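Local coordinates for protein mycosin-1 (Mycobacterium smegmatis, PDB 4KB5) that cleaves EspB as a subtilisin-like serine protease and may both regulate ESX-1 secretion and influence virulence in mycobacteria, at residues Q56-G61 against A366-I371; A62-A67 against L321-K326; A203-G208 against P375-F380; Q327-L332 against I338-A343. One frame throughout, in Å; residues are numbered along the deposited sequence.

Contact 1. Residues Q56-G61 against A366-I371; sequences QKFATG and ALTWEI
Thr-368 lays its methyl over the ring of Phe-58, and beside this pair Leu-367 packs on Ala-59. Together they join two outlying parts of the subtilisin-like alpha/beta fold: the loop between helix 52-55 and strand 65-70, and the last residues of the 363-368 region. The contact is a clear example of a small interface graded from a buried to a solvent-facing side. On the inner side, Ala-59 and Leu-367 are buried; Ala-59 CB stands 4.3 Å from Leu-367 CD2, and both side chains also rest on Leu-324 of helix 311-328, so that three parts of the chain converge on one apolar patch. Phe-58 CB, 4.3 Å from Leu-367 CB, carries this packing outward. On the outer side Phe-58 and Thr-368 are both partly exposed, and the contact thins to one methyl on one ring. The polar branch of the threonine plays no part in it, because OG1 is hydrogen-bonded to Val-364 O, four residues earlier. With OG1 placed there (chi1 57°), CG2 falls anti to the carbonyl carbon and is presented to the aromatic face. Arg-328 bridges the two backbones, NE bonding to Leu-367 O and NH1 only weakly to Phe-58 O. The CH-pi geometry is nearly central: Thr-368 CG2 lies 3.8 Å from the centroid of the Phe-58 ring, 13° off its normal, with CZ the nearest ring atom at 3.7 Å.

Contact 2. Residues A62-A67 against L321-K326; sequences AGVTVA and LAALVK
Val-64 and Ala-323 form the centre of this buried contact, in which the lead-in and first residues of strand 65-70 rest on helix 311-328 by van der Waals packing, methyl on methyl and methyl on backbone carbonyl. The two methyls of Val-64 divide the work. CG1, anti to the valine's own nitrogen at a chi1 of 179°, meets Ala-323 CB at 3.9 Å. CG2 lies beside the helix backbone, 3.7 Å from Ala-323 O, and also touches Lys-326 CG at 3.8 Å. From further along the strand, Val-66 CG2 reaches the same Ala-323 CB at 4.0 Å, so one small side chain is shared by two valines. Lys-326 contributes its aliphatic root: CB and CG lie against Val-64, after which a bend at chi2 (60°) leads the chain away and NZ bonds to Pro-330 O. In the next shell, the strand is fixed from both edges. Val-64 and Val-66 are paired through their backbones with Arg-127 and Val-66 also with Leu-129, while Thr-65 and Ala-67 are tied to Gln-175 and Val-176. Thr-65 points away from the helix, in the usual alternation of a strand. The helix is flanked in turn by Ile-341, which touches Leu-321 and Ala-322, and by Leu-367, which touches Leu-324. A helix packed on a parallel sheet is a basic feature of the layered alpha/beta subtilase fold. Here its two elements are those that hold the charge-relay residues assigned as Asp-70, at the end of strand 65-70, and Ser-312, near the start of helix 311-328.

Contact 3. Residues A203-G208 against P375-F380; sequences AVNVKG and PEKAPF
Lys-377 reaches along Asn-205 to the backbone in the last turn of helix 194-206, widened here to the pi type, where its NZ donates a hydrogen bond of 2.9 Å to Asn-205 O. The donor lies in the carbonyl plane, at a C=O...N angle of 148°. The lysine conformation makes this possible. Its chain leaves the backbone with CG anti to the carbonyl carbon (chi1 -52°) and is extended from there on, which is enough to carry the ammonium group from the surface tail to the helix. Asn-205 also has CG anti to its carbonyl carbon (chi1 -70°), and this lets the carboxamide end approach the tail, with OD1 alongside the lysine methylenes: OD1 is 3.6 Å from Lys-377 CD. The amide is held at both ends. ND2 is hydrogen-bonded to Asn-201 OD1, one turn earlier in the helix, which probably fixes the rotation of the group. Each end also meets a water that leads to Ala-378. One water donates to Asn-205 OD1 (2.9 Å) and accepts from Ala-378 N; the other donates to Ala-378 O (2.7 Å) and accepts a weak bond from Asn-205 ND2. The side chain of Asn-205 thus serves both polar groups of a single tail residue. Placed where helix carbonyls gather, just before Gly-208 turns to positive phi, the ammonium probably gains from the helix dipole. This is a surface contact, in which the tail beyond helix 363-368 follows the outside of the subtilase core by way of a lysine near the C-terminal end of a helix and water bridges.

Contact 4. Residues Q327-L332 against I338-A343; sequences QRFPDL and INRITA
Arg-340 crosses to Phe-329 and Leu-332, and its course shows how one long side chain can serve packing and polar bonding in turn. From CB the chain runs out nearly straight, with CG anti to the backbone nitrogen (chi1 172°). CD is the first atom to touch across the contact, 4.0 Å from Phe-329 CD1, and it also packs on Val-325. A bend at chi3 then turns the head: NE comes 3.9 Å from Leu-332 CD1, while the guanidinium settles over the Phe-329 ring in a cation-pi stack, its CZ 4.3 Å from the ring centroid and the two planes 27° apart. At the tip, NH2 lies 3.8 Å from Phe-329 CE1 and is hydrogen-bonded to Ala-366 O and Trp-369 O, which hold the head in place over the ring. Arg-328 CG lies over the opposite face of the phenyl group, toward the rim. Phe-329 and Leu-332 begin and end a type I turn that leads out of helix 311-328. Helix 334-343, which carries Arg-340, packs by Ile-341 against both helix 311-328 and Leu-256 of strand 256-261. Arg-340 in turn links this helix pair to the backbone at Ala-366 and Trp-369.

In the fold
From the N terminus, residues 56-61 and 62-67 run on directly into strand 65-70, and their partners lie far along the chain. Contact 1 closes the widest loop, at helix 363-368, and contact 2 a smaller one within it, at helix 311-328. Contact 3 starts later, at helix 194-206, but ends beyond both in the tail, so it crosses contacts 1 and 2. Contact 4 is the short local closure between helices 311-328 and 334-343; it follows contact 2 in series and is enclosed by contacts 1 and 3. Contacts 1, 2 and 4 touch one another around helix 311-328, whereas contact 3 stands apart, fastening the tail to another helix.

Contact 1. Residues Q56-G61 against A366-I371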
loop_
_atom_site.group_PDB
_atom_site.type_symbol
_atom_site.label_atom_id
_atom_site.label_comp_id
_atom_site.label_asym_id
_atom_site.label_seq_id
_atom_site.Cartn_x
_atom_site.Cartn_y
_atom_site.Cartn_z
ATOM N N GLN A 56 -11.899 11.457 13.557
ATOM C CA GLN A 56 -13.182 11.380 12.856
ATOM C C GLN A 56 -14.162 12.490 13.223
ATOM O O GLN A 56 -15.214 12.613 12.602
ATOM C CB GLN A 56 -13.804 9.987 12.980
ATOM C CG GLN A 56 -12.937 8.919 12.323
ATOM C CD GLN A 56 -13.469 7.514 12.486
ATOM O OE1 GLN A 56 -14.287 7.245 13.361
ATOM N NE2 GLN A 56 -12.985 6.601 11.654
ATOM N N LYS A 57 -13.801 13.324 14.197
ATOM C CA LYS A 57 -14.554 14.556 14.457
ATOM C C LYS A 57 -14.334 15.591 13.354
ATOM O O LYS A 57 -15.127 16.518 13.198
ATOM C CB LYS A 57 -14.174 15.146 15.822
ATOM C CG LYS A 57 -14.598 14.251 16.977
ATOM C CD LYS A 57 -14.237 14.793 18.346
ATOM C CE LYS A 57 -14.838 13.883 19.409
ATOM N NZ LYS A 57 -14.362 14.213 20.778
ATOM N N PHE A 58 -13.263 15.417 12.582
ATOM C CA PHE A 58 -12.902 16.364 11.527
ATOM C C PHE A 58 -13.217 15.886 10.107
ATOM O O PHE A 58 -13.400 16.707 9.210
ATOM C CB PHE A 58 -11.429 16.742 11.653
ATOM C CG PHE A 58 -11.079 17.313 12.999
ATOM C CD1 PHE A 58 -11.486 18.602 13.348
ATOM C CD2 PHE A 58 -10.380 16.554 13.927
ATOM C CE1 PHE A 58 -11.184 19.124 14.598
ATOM C CE2 PHE A 58 -10.075 17.069 15.179
ATOM C CZ PHE A 58 -10.477 18.357 15.514
ATOM N N ALA A 59 -13.267 14.569 9.907
ATOM C CA ALA A 59 -13.553 13.965 8.593
ATOM C C ALA A 59 -13.886 12.484 8.734
ATOM O O ALA A 59 -13.431 11.838 9.677
ATOM C CB ALA A 59 -12.362 14.143 7.657
ATOM N N THR A 60 -14.665 11.954 7.787
ATOM C CA THR A 60 -14.967 10.517 7.719
ATOM C C THR A 60 -14.634 9.897 6.347
ATOM O O THR A 60 -14.799 8.693 6.151
ATOM C CB THR A 60 -16.462 10.230 7.981
ATOM O OG1 THR A 60 -17.256 11.025 7.094
ATOM C CG2 THR A 60 -16.858 10.511 9.422
ATOM N N GLY A 61 -14.184 10.722 5.401
ATOM C CA GLY A 61 -13.936 10.264 4.032
ATOM C C GLY A 61 -15.165 10.313 3.129
ATOM O O GLY A 61 -15.141 9.779 2.020
ATOM N N ALA A 366 -2.449 15.834 11.071
ATOM C CA ALA A 366 -2.687 15.953 9.606
ATOM C C ALA A 366 -3.976 16.688 9.258
ATOM O O ALA A 366 -4.066 17.359 8.226
ATOM C CB ALA A 366 -2.659 14.589 8.926
ATOM N N LEU A 367 -4.975 16.564 10.120
ATOM C CA LEU A 367 -6.279 17.140 9.826
ATOM C C LEU A 367 -6.478 18.553 10.378
ATOM O O LEU A 367 -7.438 19.229 10.007
ATOM C CB LEU A 367 -7.392 16.197 10.313
ATOM C CG LEU A 367 -7.560 14.890 9.514
ATOM C CD1 LEU A 367 -8.311 13.830 10.316
ATOM C CD2 LEU A 367 -8.242 15.131 8.176
ATOM N N THR A 368 -5.577 19.003 11.250
ATOM C CA THR A 368 -5.776 20.272 11.980
ATOM C C THR A 368 -4.640 21.301 11.850
ATOM O O THR A 368 -4.912 22.491 11.889
ATOM C CB THR A 368 -6.059 20.041 13.491
ATOM O OG1 THR A 368 -4.988 19.287 14.066
ATOM C CG2 THR A 368 -7.355 19.287 13.712
ATOM N N TRP A 369 -3.387 20.865 11.708
ATOM C CA TRP A 369 -2.254 21.816 11.622
ATOM C C TRP A 369 -2.365 22.722 10.430
ATOM O O TRP A 369 -2.834 22.310 9.351
ATOM C CB TRP A 369 -0.902 21.110 11.566
ATOM C CG TRP A 369 -0.398 20.523 12.867
ATOM C CD1 TRP A 369 -1.140 20.174 13.993
ATOM C CD2 TRP A 369 0.990 20.145 13.200
ATOM N NE1 TRP A 369 -0.334 19.654 14.969
ATOM C CE2 TRP A 369 0.951 19.601 14.560
ATOM C CE3 TRP A 369 2.215 20.217 12.537
ATOM C CZ2 TRP A 369 2.096 19.151 15.209
ATOM C CZ3 TRP A 369 3.365 19.757 13.203
ATOM C CH2 TRP A 369 3.303 19.237 14.506
ATOM N N GLU A 370 -1.929 23.968 10.614
ATOM C CA GLU A 370 -1.830 24.915 9.515
ATOM C C GLU A 370 -0.376 24.964 9.073
ATOM O O GLU A 370 0.524 25.304 9.858
ATOM C CB GLU A 370 -2.323 26.297 9.934
ATOM C CG GLU A 370 -3.009 27.074 8.822
ATOM C CD GLU A 370 -2.940 28.576 9.028
ATOM O OE1 GLU A 370 -2.799 29.299 8.024
ATOM O OE2 GLU A 370 -3.015 29.035 10.186
ATOM N N ILE A 371 -0.143 24.581 7.820
ATOM C CA ILE A 371 1.207 24.529 7.265
ATOM C C ILE A 371 1.205 25.075 5.831
ATOM O O ILE A 371 0.147 25.146 5.205
ATOM C CB ILE A 371 1.785 23.086 7.267
ATOM C CG1 ILE A 371 0.934 22.162 6.377
ATOM C CG2 ILE A 371 1.968 22.558 8.696
ATOM C CD1 ILE A 371 1.436 20.734 6.266
#

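Contact 2. Residues A62-A67 against L321-K326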
loop_
_atom_site.group_PDB
_atom_site.type_symbol
_atom_site.label_atom_id
_atom_site.label_comp_id
_atom_site.label_asym_id
_atom_site.label_seq_id
_atom_site.Cartn_x
_atom_site.Cartn_y
_atom_site.Cartn_z
ATOM N N ALA A 62 -16.235 10.958 3.595
ATOM C CA ALA A 62 -17.447 11.136 2.800
ATOM C C ALA A 62 -17.100 11.821 1.492
ATOM O O ALA A 62 -16.374 12.823 1.485
ATOM C CB ALA A 62 -18.480 11.958 3.564
ATOM N N GLY A 63 -17.603 11.266 0.391
ATOM C CA GLY A 63 -17.374 11.828 -0.942
ATOM C C GLY A 63 -16.081 11.381 -1.607
ATOM O O GLY A 63 -15.776 11.811 -2.713
ATOM N N VAL A 64 -15.322 10.510 -0.947
ATOM C CA VAL A 64 -14.027 10.100 -1.474
ATOM C C VAL A 64 -14.043 8.637 -1.893
ATOM O O VAL A 64 -14.611 7.800 -1.203
ATOM C CB VAL A 64 -12.886 10.340 -0.450
ATOM C CG1 VAL A 64 -11.545 9.876 -1.018
ATOM C CG2 VAL A 64 -12.828 11.810 -0.041
ATOM N N THR A 65 -13.400 8.333 -3.016
ATOM C CA THR A 65 -13.320 6.964 -3.512
ATOM C C THR A 65 -11.900 6.449 -3.391
ATOM O O THR A 65 -10.960 7.085 -3.863
ATOM C CB THR A 65 -13.803 6.892 -4.986
ATOM O OG1 THR A 65 -15.182 7.273 -5.040
ATOM C CG2 THR A 65 -13.655 5.490 -5.567
ATOM N N VAL A 66 -11.749 5.306 -2.733
ATOM C CA VAL A 66 -10.454 4.679 -2.556
ATOM C C VAL A 66 -10.406 3.351 -3.293
ATOM O O VAL A 66 -11.269 2.477 -3.084
ATOM C CB VAL A 66 -10.133 4.438 -1.059
ATOM C CG1 VAL A 66 -8.730 3.853 -0.889
ATOM C CG2 VAL A 66 -10.272 5.740 -0.273
ATOM N N ALA A 67 -9.403 3.212 -4.159
ATOM C CA ALA A 67 -9.150 1.961 -4.840
ATOM C C ALA A 67 -8.199 1.111 -4.018
ATOM O O ALA A 67 -7.141 1.573 -3.549
ATOM C CB ALA A 67 -8.584 2.212 -6.233
ATOM N N LEU A 321 -6.082 7.729 5.964
ATOM C CA LEU A 321 -5.806 9.126 6.363
ATOM C C LEU A 321 -5.879 10.070 5.148
ATOM O O LEU A 321 -6.474 11.168 5.204
ATOM C CB LEU A 321 -4.447 9.224 7.079
ATOM C CG LEU A 321 -3.978 10.654 7.464
ATOM C CD1 LEU A 321 -5.005 11.404 8.317
ATOM C CD2 LEU A 321 -2.627 10.629 8.164
ATOM N N ALA A 322 -5.300 9.636 4.031
ATOM C CA ALA A 322 -5.348 10.460 2.815
ATOM C C ALA A 322 -6.791 10.803 2.419
ATOM O O ALA A 322 -7.074 11.934 1.982
ATOM C CB ALA A 322 -4.588 9.789 1.667
ATOM N N ALA A 323 -7.702 9.840 2.595
ATOM C CA ALA A 323 -9.127 10.074 2.334
ATOM C C ALA A 323 -9.744 11.088 3.302
ATOM O O ALA A 323 -10.503 11.972 2.893
ATOM C CB ALA A 323 -9.892 8.756 2.365
ATOM N N LEU A 324 -9.418 10.968 4.586
ATOM C CA LEU A 324 -9.816 12.001 5.560
ATOM C C LEU A 324 -9.325 13.386 5.127
ATOM O O LEU A 324 -10.099 14.350 5.091
ATOM C CB LEU A 324 -9.279 11.666 6.960
ATOM C CG LEU A 324 -9.760 10.341 7.569
ATOM C CD1 LEU A 324 -9.322 10.214 9.018
ATOM C CD2 LEU A 324 -11.272 10.228 7.473
ATOM N N VAL A 325 -8.039 13.468 4.786
ATOM C CA VAL A 325 -7.439 14.733 4.348
ATOM C C VAL A 325 -8.140 15.248 3.089
ATOM O O VAL A 325 -8.461 16.435 2.995
ATOM C CB VAL A 325 -5.917 14.593 4.117
ATOM C CG1 VAL A 325 -5.338 15.871 3.518
ATOM C CG2 VAL A 325 -5.218 14.236 5.423
ATOM N N LYS A 326 -8.418 14.344 2.149
ATOM C CA LYS A 326 -9.093 14.711 0.899
ATOM C C LYS A 326 -10.491 15.310 1.136
ATOM O O LYS A 326 -10.869 16.283 0.490
ATOM C CB LYS A 326 -9.142 13.504 -0.045
ATOM C CG LYS A 326 -9.812 13.738 -1.388
ATOM C CD LYS A 326 -9.118 14.824 -2.196
ATOM C CE LYS A 326 -9.819 15.029 -3.522
ATOM N NZ LYS A 326 -9.258 16.190 -4.257
#

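Contact 3. Residues A203-G208 against P375-F380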
loop_
_atom_site.group_PDB
_atom_site.type_symbol
_atom_site.label_atom_id
_atom_site.label_comp_id
_atom_site.label_asym_id
_atom_site.label_seq_id
_atom_site.Cartn_x
_atom_site.Cartn_y
_atom_site.Cartn_z
ATOM N N ALA A 203 -1.642 8.365 -13.319
ATOM C CA ALA A 203 -2.627 8.396 -12.230
ATOM C C ALA A 203 -2.442 9.621 -11.303
ATOM O O ALA A 203 -3.425 10.256 -10.892
ATOM C CB ALA A 203 -2.568 7.096 -11.436
ATOM N N VAL A 204 -1.189 9.969 -11.006
ATOM C CA VAL A 204 -0.921 11.077 -10.066
ATOM C C VAL A 204 -1.018 12.425 -10.777
ATOM O O VAL A 204 -1.823 13.274 -10.413
ATOM C CB VAL A 204 0.457 10.920 -9.363
ATOM C CG1 VAL A 204 0.733 12.068 -8.395
ATOM C CG2 VAL A 204 0.535 9.592 -8.625
ATOM N N ASN A 205 -0.212 12.603 -11.814
ATOM C CA ASN A 205 -0.063 13.919 -12.439
ATOM C C ASN A 205 -1.124 14.298 -13.464
ATOM O O ASN A 205 -1.404 15.479 -13.639
ATOM C CB ASN A 205 1.367 14.086 -12.974
ATOM C CG ASN A 205 2.383 14.220 -11.840
ATOM O OD1 ASN A 205 2.083 14.820 -10.811
ATOM N ND2 ASN A 205 3.565 13.633 -12.006
ATOM N N VAL A 206 -1.723 13.302 -14.117
ATOM C CA VAL A 206 -2.806 13.548 -15.071
ATOM C C VAL A 206 -4.173 13.409 -14.399
ATOM O O VAL A 206 -5.020 14.276 -14.549
ATOM C CB VAL A 206 -2.717 12.633 -16.323
ATOM C CG1 VAL A 206 -3.877 12.904 -17.275
ATOM C CG2 VAL A 206 -1.393 12.840 -17.048
ATOM N N LYS A 207 -4.394 12.331 -13.648
ATOM C CA LYS A 207 -5.717 12.115 -13.049
ATOM C C LYS A 207 -5.893 12.603 -11.596
ATOM O O LYS A 207 -7.007 12.614 -11.075
ATOM C CB LYS A 207 -6.156 10.647 -13.192
ATOM C CG LYS A 207 -6.245 10.156 -14.635
ATOM C CD LYS A 207 -7.312 10.899 -15.438
ATOM C CE LYS A 207 -8.674 10.244 -15.290
ATOM N NZ LYS A 207 -9.782 11.168 -15.647
ATOM N N GLY A 208 -4.811 13.005 -10.941
ATOM C CA GLY A 208 -4.931 13.647 -9.624
ATOM C C GLY A 208 -5.194 12.711 -8.445
ATOM O O GLY A 208 -5.862 13.094 -7.488
ATOM N N PRO A 375 4.453 22.775 -3.260
ATOM C CA PRO A 375 4.238 22.653 -4.718
ATOM C C PRO A 375 3.029 21.767 -5.069
ATOM O O PRO A 375 2.737 20.805 -4.357
ATOM C CB PRO A 375 5.528 22.001 -5.230
ATOM C CG PRO A 375 6.430 21.826 -4.048
ATOM C CD PRO A 375 5.638 22.029 -2.793
ATOM N N GLU A 376 2.345 22.094 -6.160
ATOM C CA GLU A 376 1.148 21.362 -6.578
ATOM C C GLU A 376 1.463 19.970 -7.128
ATOM O O GLU A 376 0.687 19.042 -6.942
ATOM C CB GLU A 376 0.352 22.168 -7.599
ATOM C CG GLU A 376 -0.304 23.405 -7.005
ATOM C CD GLU A 376 -1.189 24.140 -7.993
ATOM O OE1 GLU A 376 -1.223 23.771 -9.188
ATOM O OE2 GLU A 376 -1.860 25.099 -7.571
ATOM N N LYS A 377 2.601 19.838 -7.806
ATOM C CA LYS A 377 3.057 18.542 -8.292
ATOM C C LYS A 377 4.464 18.307 -7.811
ATOM O O LYS A 377 5.218 19.267 -7.600
ATOM C CB LYS A 377 2.973 18.463 -9.819
ATOM C CG LYS A 377 1.595 18.851 -10.330
ATOM C CD LYS A 377 1.249 18.248 -11.671
ATOM C CE LYS A 377 -0.235 18.445 -11.913
ATOM N NZ LYS A 377 -0.632 18.240 -13.329
ATOM N N ALA A 378 4.813 17.034 -7.606
ATOM C CA ALA A 378 6.166 16.678 -7.195
ATOM C C ALA A 378 7.184 17.319 -8.146
ATOM O O ALA A 378 7.123 17.092 -9.350
ATOM C CB ALA A 378 6.343 15.163 -7.172
ATOM N N PRO A 379 8.124 18.113 -7.604
ATOM C CA PRO A 379 9.162 18.740 -8.436
ATOM C C PRO A 379 10.065 17.704 -9.108
ATOM O O PRO A 379 10.326 16.633 -8.531
ATOM C CB PRO A 379 9.984 19.562 -7.432
ATOM C CG PRO A 379 9.118 19.697 -6.220
ATOM C CD PRO A 379 8.286 18.441 -6.176
ATOM N N PHE A 380 10.529 18.007 -10.319
ATOM C CA PHE A 380 11.418 17.086 -11.026
ATOM C C PHE A 380 12.560 17.790 -11.754
ATOM O O PHE A 380 12.526 19.003 -11.975
ATOM C CB PHE A 380 10.630 16.184 -11.987
ATOM C CG PHE A 380 10.020 16.906 -13.171
ATOM C CD1 PHE A 380 8.721 17.405 -13.109
ATOM C CD2 PHE A 380 10.733 17.055 -14.369
ATOM C CE1 PHE A 380 8.154 18.053 -14.207
ATOM C CE2 PHE A 380 10.170 17.699 -15.466
ATOM C CZ PHE A 380 8.881 18.199 -15.385
HETATM O O HOH W 1 2.565 15.082 -7.981
HETATM O O HOH W 2 5.970 15.232 -10.851
#

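Contact 4. Residues Q327-L332 against I338-A343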
loop_
_atom_site.group_PDB
_atom_site.type_symbol
_atom_site.label_atom_id
_atom_site.label_comp_id
_atom_site.label_asym_id
_atom_site.label_seq_id
_atom_site.Cartn_x
_atom_site.Cartn_y
_atom_site.Cartn_z
ATOM N N GLN A 327 -11.256 14.736 2.062
ATOM C CA GLN A 327 -12.548 15.323 2.417
ATOM C C GLN A 327 -12.383 16.686 3.092
ATOM O O GLN A 327 -13.077 17.640 2.742
ATOM C CB GLN A 327 -13.385 14.398 3.314
ATOM C CG GLN A 327 -14.740 15.020 3.655
ATOM C CD GLN A 327 -15.500 14.326 4.774
ATOM O OE1 GLN A 327 -16.623 14.711 5.079
ATOM N NE2 GLN A 327 -14.914 13.312 5.372
ATOM N N ARG A 328 -11.479 16.767 4.064
ATOM C CA ARG A 328 -11.314 17.999 4.823
ATOM C C ARG A 328 -10.730 19.138 3.983
ATOM O O ARG A 328 -11.204 20.274 4.078
ATOM C CB ARG A 328 -10.488 17.778 6.082
ATOM C CG ARG A 328 -10.494 18.990 7.005
ATOM C CD ARG A 328 -10.479 18.577 8.457
ATOM N NE ARG A 328 -10.339 19.723 9.350
ATOM C CZ ARG A 328 -11.348 20.375 9.920
ATOM N NH1 ARG A 328 -12.607 20.018 9.697
ATOM N NH2 ARG A 328 -11.091 21.393 10.717
ATOM N N PHE A 329 -9.715 18.834 3.171
ATOM C CA PHE A 329 -9.098 19.839 2.291
ATOM C C PHE A 329 -9.210 19.440 0.822
ATOM O O PHE A 329 -8.235 18.972 0.222
ATOM C CB PHE A 329 -7.639 20.065 2.664
ATOM C CG PHE A 329 -7.419 20.341 4.122
ATOM C CD1 PHE A 329 -7.016 19.320 4.982
ATOM C CD2 PHE A 329 -7.605 21.623 4.640
ATOM C CE1 PHE A 329 -6.793 19.571 6.328
ATOM C CE2 PHE A 329 -7.398 21.873 5.989
ATOM C CZ PHE A 329 -6.985 20.846 6.833
ATOM N N PRO A 330 -10.399 19.638 0.229
ATOM C CA PRO A 330 -10.644 19.064 -1.096
ATOM C C PRO A 330 -9.882 19.738 -2.245
ATOM O O PRO A 330 -9.874 19.205 -3.354
ATOM C CB PRO A 330 -12.165 19.204 -1.271
ATOM C CG PRO A 330 -12.566 20.305 -0.355
ATOM C CD PRO A 330 -11.594 20.304 0.783
ATOM N N ASP A 331 -9.241 20.876 -1.980
ATOM C CA ASP A 331 -8.489 21.597 -3.011
ATOM C C ASP A 331 -7.050 21.108 -3.141
ATOM O O ASP A 331 -6.375 21.419 -4.116
ATOM C CB ASP A 331 -8.499 23.109 -2.749
ATOM C CG ASP A 331 -9.851 23.756 -3.040
ATOM O OD1 ASP A 331 -10.667 23.183 -3.797
ATOM O OD2 ASP A 331 -10.102 24.859 -2.507
ATOM N N LEU A 332 -6.578 20.353 -2.156
ATOM C CA LEU A 332 -5.196 19.891 -2.162
ATOM C C LEU A 332 -4.994 18.873 -3.261
ATOM O O LEU A 332 -5.883 18.065 -3.530
ATOM C CB LEU A 332 -4.814 19.300 -0.810
ATOM C CG LEU A 332 -4.745 20.298 0.358
ATOM C CD1 LEU A 332 -4.183 19.608 1.594
ATOM C CD2 LEU A 332 -3.926 21.540 0.014
ATOM N N ILE A 338 0.080 14.319 0.357
ATOM C CA ILE A 338 1.264 13.600 0.848
ATOM C C ILE A 338 2.145 14.498 1.737
ATOM O O ILE A 338 2.637 14.048 2.779
ATOM C CB ILE A 338 2.103 13.025 -0.315
ATOM C CG1 ILE A 338 1.374 11.845 -0.982
ATOM C CG2 ILE A 338 3.478 12.562 0.161
ATOM C CD1 ILE A 338 1.955 11.477 -2.337
ATOM N N ASN A 339 2.331 15.758 1.332
ATOM C CA ASN A 339 3.164 16.689 2.106
ATOM C C ASN A 339 2.601 16.908 3.509
ATOM O O ASN A 339 3.330 16.877 4.494
ATOM C CB ASN A 339 3.305 18.048 1.397
ATOM C CG ASN A 339 4.082 19.061 2.240
ATOM O OD1 ASN A 339 3.522 20.040 2.738
ATOM N ND2 ASN A 339 5.353 18.798 2.435
ATOM N N ARG A 340 1.297 17.136 3.571
ATOM C CA ARG A 340 0.572 17.300 4.816
ATOM C C ARG A 340 0.694 16.075 5.758
ATOM O O ARG A 340 0.892 16.223 6.972
ATOM C CB ARG A 340 -0.876 17.634 4.489
ATOM C CG ARG A 340 -1.816 17.655 5.671
ATOM C CD ARG A 340 -3.120 18.343 5.314
ATOM N NE ARG A 340 -2.964 19.783 5.328
ATOM C CZ ARG A 340 -3.002 20.552 6.418
ATOM N NH1 ARG A 340 -2.828 21.855 6.289
ATOM N NH2 ARG A 340 -3.208 20.038 7.630
ATOM N N ILE A 341 0.607 14.879 5.193
ATOM C CA ILE A 341 0.759 13.647 5.960
ATOM C C ILE A 341 2.192 13.454 6.484
ATOM O O ILE A 341 2.387 13.097 7.650
ATOM C CB ILE A 341 0.277 12.423 5.138
ATOM C CG1 ILE A 341 -1.243 12.497 4.942
ATOM C CG2 ILE A 341 0.692 11.106 5.794
ATOM C CD1 ILE A 341 -1.830 11.401 4.064
ATOM N N THR A 342 3.192 13.698 5.640
ATOM C CA THR A 342 4.577 13.505 6.055
ATOM C C THR A 342 5.093 14.626 6.982
ATOM O O THR A 342 5.905 14.365 7.856
ATOM C CB THR A 342 5.516 13.348 4.847
ATOM O OG1 THR A 342 5.434 14.525 4.032
ATOM C CG2 THR A 342 5.103 12.103 4.012
ATOM N N ALA A 343 4.607 15.850 6.789
ATOM C CA ALA A 343 5.033 17.012 7.566
ATOM C C ALA A 343 4.534 16.960 8.995
ATOM O O ALA A 343 5.197 17.484 9.893
ATOM C CB ALA A 343 4.557 18.305 6.913
#